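Local coordinates for protein DNA gyrase, B subunit, truncated (Myxococcus xanthus, PDB 3CWV) that probably catalyses, as a type II topoisomerase of the GyrB family, the ATP-dependent breakage, passage and rejoining of double-stranded DNA, at residues L56-I64 with F169-C178. Residues are numbered along the deposited sequence; the frame is centred on the assembly and turned at random.
Sequences LEVGGDGSI and FDRARLSRRC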
loop_
_atom_site.group_PDB
_atom_site.type_symbol
_atom_site.label_atom_id
_atom_site.label_comp_id
_atom_site.label_asym_id
_atom_site.label_seq_id
_atom_site.Cartn_x
_atom_site.Cartn_y
_atom_site.Cartn_z
ATOM N N LEU A 56 7.983 3.199 -10.724
ATOM C CA LEU A 56 7.769 4.609 -10.440
ATOM C C LEU A 56 9.025 5.376 -10.863
ATOM O O LEU A 56 10.166 5.021 -10.509
ATOM C CB LEU A 56 7.471 4.825 -8.950
ATOM C CG LEU A 56 7.301 6.289 -8.544
ATOM C CD1 LEU A 56 6.007 6.827 -9.196
ATOM C CD2 LEU A 56 7.242 6.486 -7.030
ATOM N N GLU A 57 8.818 6.442 -11.610
ATOM C CA GLU A 57 9.938 7.183 -12.173
ATOM C C GLU A 57 9.757 8.662 -11.868
ATOM O O GLU A 57 8.694 9.245 -12.119
ATOM C CB GLU A 57 9.963 6.927 -13.672
ATOM C CG GLU A 57 11.156 7.369 -14.419
ATOM C CD GLU A 57 11.094 6.849 -15.848
ATOM O OE1 GLU A 57 10.705 7.625 -16.753
ATOM O OE2 GLU A 57 11.396 5.652 -16.054
ATOM N N VAL A 58 10.793 9.267 -11.294
ATOM C CA VAL A 58 10.801 10.713 -11.045
ATOM C C VAL A 58 11.842 11.341 -11.982
ATOM O O VAL A 58 12.963 10.854 -12.097
ATOM C CB VAL A 58 11.119 11.047 -9.562
ATOM C CG1 VAL A 58 10.904 12.529 -9.277
ATOM C CG2 VAL A 58 10.251 10.232 -8.659
ATOM N N GLY A 59 11.443 12.377 -12.691
ATOM C CA GLY A 59 12.349 13.044 -13.606
ATOM C C GLY A 59 12.828 14.334 -12.979
ATOM O O GLY A 59 12.277 14.786 -11.966
ATOM N N GLY A 60 13.851 14.930 -13.589
ATOM C CA GLY A 60 14.380 16.222 -13.147
ATOM C C GLY A 60 13.410 17.369 -13.357
ATOM O O GLY A 60 13.504 18.393 -12.686
ATOM N N ASP A 61 12.464 17.197 -14.275
ATOM C CA ASP A 61 11.491 18.242 -14.587
ATOM C C ASP A 61 10.257 18.274 -13.671
ATOM O O ASP A 61 9.275 18.962 -13.964
ATOM C CB ASP A 61 11.051 18.090 -16.029
ATOM C CG ASP A 61 10.203 16.855 -16.252
ATOM O OD1 ASP A 61 10.311 15.888 -15.446
ATOM O OD2 ASP A 61 9.422 16.883 -17.236
ATOM N N GLY A 62 10.309 17.542 -12.561
ATOM C CA GLY A 62 9.198 17.529 -11.600
ATOM C C GLY A 62 8.013 16.654 -12.019
ATOM O O GLY A 62 6.979 16.612 -11.333
ATOM N N SER A 63 8.165 15.953 -13.141
ATOM C CA SER A 63 7.133 15.019 -13.585
ATOM C C SER A 63 7.271 13.675 -12.849
ATOM O O SER A 63 8.292 13.380 -12.219
ATOM C CB SER A 63 7.192 14.822 -15.104
ATOM O OG SER A 63 8.270 13.971 -15.465
ATOM N N ILE A 64 6.228 12.852 -12.951
ATOM C CA ILE A 64 6.168 11.582 -12.256
ATOM C C ILE A 64 5.620 10.592 -13.281
ATOM O O ILE A 64 4.680 10.923 -14.003
ATOM C CB ILE A 64 5.130 11.651 -11.099
ATOM C CG1 ILE A 64 5.651 12.505 -9.947
ATOM C CG2 ILE A 64 4.771 10.231 -10.561
ATOM C CD1 ILE A 64 6.698 11.815 -9.057
ATOM N N PHE A 169 9.610 16.774 -5.435
ATOM C CA PHE A 169 9.363 15.523 -4.707
ATOM C C PHE A 169 10.543 15.096 -3.862
ATOM O O PHE A 169 11.684 15.215 -4.292
ATOM C CB PHE A 169 9.015 14.407 -5.690
ATOM C CG PHE A 169 7.703 14.607 -6.362
ATOM C CD1 PHE A 169 6.510 14.394 -5.661
ATOM C CD2 PHE A 169 7.645 15.044 -7.678
ATOM C CE1 PHE A 169 5.287 14.583 -6.289
ATOM C CE2 PHE A 169 6.423 15.244 -8.298
ATOM C CZ PHE A 169 5.239 15.013 -7.598
ATOM N N ASP A 170 10.258 14.596 -2.661
ATOM C CA ASP A 170 11.240 13.994 -1.779
ATOM C C ASP A 170 11.457 12.557 -2.298
ATOM O O ASP A 170 10.619 11.681 -2.061
ATOM C CB ASP A 170 10.674 13.986 -0.356
ATOM C CG ASP A 170 11.656 13.451 0.682
ATOM O OD1 ASP A 170 12.504 12.585 0.374
ATOM O OD2 ASP A 170 11.576 13.910 1.837
ATOM N N ARG A 171 12.553 12.329 -3.024
ATOM C CA ARG A 171 12.875 10.999 -3.571
ATOM C C ARG A 171 12.944 9.896 -2.521
ATOM O O ARG A 171 12.499 8.759 -2.764
ATOM C CB ARG A 171 14.199 11.008 -4.333
ATOM C CG ARG A 171 14.076 11.109 -5.818
ATOM C CD ARG A 171 13.710 12.493 -6.214
ATOM N NE ARG A 171 14.277 12.835 -7.514
ATOM C CZ ARG A 171 14.101 14.009 -8.114
ATOM N NH1 ARG A 171 14.650 14.235 -9.304
ATOM N NH2 ARG A 171 13.377 14.956 -7.519
ATOM N N ALA A 172 13.506 10.232 -1.362
ATOM C CA ALA A 172 13.639 9.270 -0.265
ATOM C C ALA A 172 12.300 8.763 0.243
ATOM O O ALA A 172 12.142 7.557 0.509
ATOM C CB ALA A 172 14.451 9.881 0.903
ATOM N N ARG A 173 11.330 9.658 0.434
ATOM C CA ARG A 173 10.029 9.181 0.922
ATOM C C ARG A 173 9.235 8.392 -0.138
ATOM O O ARG A 173 8.531 7.450 0.197
ATOM C CB ARG A 173 9.199 10.310 1.554
ATOM C CG ARG A 173 8.169 10.933 0.692
ATOM C CD ARG A 173 7.332 11.899 1.504
ATOM N NE ARG A 173 8.169 12.954 2.065
ATOM C CZ ARG A 173 7.727 14.160 2.416
ATOM N NH1 ARG A 173 6.439 14.462 2.297
ATOM N NH2 ARG A 173 8.580 15.062 2.884
ATOM N N LEU A 174 9.368 8.770 -1.405
ATOM C CA LEU A 174 8.798 7.988 -2.508
ATOM C C LEU A 174 9.415 6.582 -2.600
ATOM O O LEU A 174 8.670 5.598 -2.729
ATOM C CB LEU A 174 8.886 8.744 -3.847
ATOM C CG LEU A 174 8.110 10.073 -3.959
ATOM C CD1 LEU A 174 8.215 10.556 -5.384
ATOM C CD2 LEU A 174 6.620 9.948 -3.506
ATOM N N SER A 175 10.748 6.466 -2.503
ATOM C CA SER A 175 11.409 5.140 -2.454
ATOM C C SER A 175 10.949 4.310 -1.276
ATOM O O SER A 175 10.707 3.111 -1.426
ATOM C CB SER A 175 12.951 5.210 -2.411
ATOM O OG SER A 175 13.431 6.245 -3.229
ATOM N N ARG A 176 10.829 4.926 -0.098
ATOM C CA ARG A 176 10.286 4.212 1.061
ATOM C C ARG A 176 8.870 3.683 0.824
ATOM O O ARG A 176 8.554 2.592 1.258
ATOM C CB ARG A 176 10.312 5.076 2.325
ATOM C CG ARG A 176 11.680 5.127 3.007
ATOM C CD ARG A 176 11.592 5.766 4.380
ATOM N NE ARG A 176 11.221 7.178 4.292
ATOM C CZ ARG A 176 12.087 8.166 4.078
ATOM N NH1 ARG A 176 13.376 7.900 3.927
ATOM N NH2 ARG A 176 11.660 9.420 4.011
ATOM N N ARG A 177 8.014 4.451 0.154
ATOM C CA ARG A 177 6.647 3.985 -0.099
ATOM C C ARG A 177 6.670 2.807 -1.075
ATOM O O ARG A 177 5.851 1.880 -0.988
ATOM C CB ARG A 177 5.765 5.123 -0.625
ATOM C CG ARG A 177 4.340 4.731 -1.022
ATOM C CD ARG A 177 3.428 4.386 0.163
ATOM N NE ARG A 177 3.304 5.496 1.110
ATOM C CZ ARG A 177 2.173 6.141 1.411
ATOM N NH1 ARG A 177 1.001 5.809 0.855
ATOM N NH2 ARG A 177 2.221 7.126 2.297
ATOM N N CYS A 178 7.608 2.833 -2.003
ATOM C CA CYS A 178 7.738 1.733 -2.950
ATOM C C CYS A 178 8.169 0.443 -2.224
ATOM O O CYS A 178 7.653 -0.646 -2.490
ATOM C CB CYS A 178 8.746 2.091 -4.033
ATOM S SG CYS A 178 8.170 3.276 -5.271
HETATM O O HOH W 1 15.348 11.976 -10.711
#
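The hairpin of strands 53-58 and 64-70 lies in the mixed sheet of the N-terminal ATPase (GHKL) domain expected of a GyrB protein, and Leu56, Val58 and Ile64 pack from it onto Phe169, just before helix 171-184, and Arg171, Leu174 and Cys178 on the helix. Ile64 CD1 sits over one face of the Phe169 ring, 3.6 Å from its centroid and 17° off the ring normal, a CH-pi contact. Gly62 O meets the ring edge in its plane, 3.4 Å from Phe169 CE2. An alanine in place of Phe169 would probably leave Ile64 CD1 without its aromatic cover and open a gap beside Gly62. Helix 171-184 belongs to the helical layer that packs on the sheet, in an alpha/beta sandwich. Its axis runs almost antiparallel to strand 56-58, at 176°, with a closest approach of 10.4 Å. Helix 28-47 packs beside this contact: Val35 touches both Ile64 and Phe169, and His32 meets the Phe169 ring edge-to-face. In the middle, Leu174 CD1 touches Val58 CG2 at 3.9 Å. Further along, Cys178 SG packs against Leu56 CD2 at 3.8 Å. Val58 splits its two methyls: CG1, anti to the backbone N (chi1 -171°), lies over the centre of the Arg171 guanidinium, 3.7 Å from Arg171 CZ. The guanidinium reaches the Gly59-Gly62 turn with its edge near Gly60 CA, and a water that accepts from Arg171 NH1 at 2.8 Å donates to Val58 O. Asp61 OD1 braces the turn by accepting from both Ser63 OG and Ser63 N; the bond from Ser63 N closes an Asx turn.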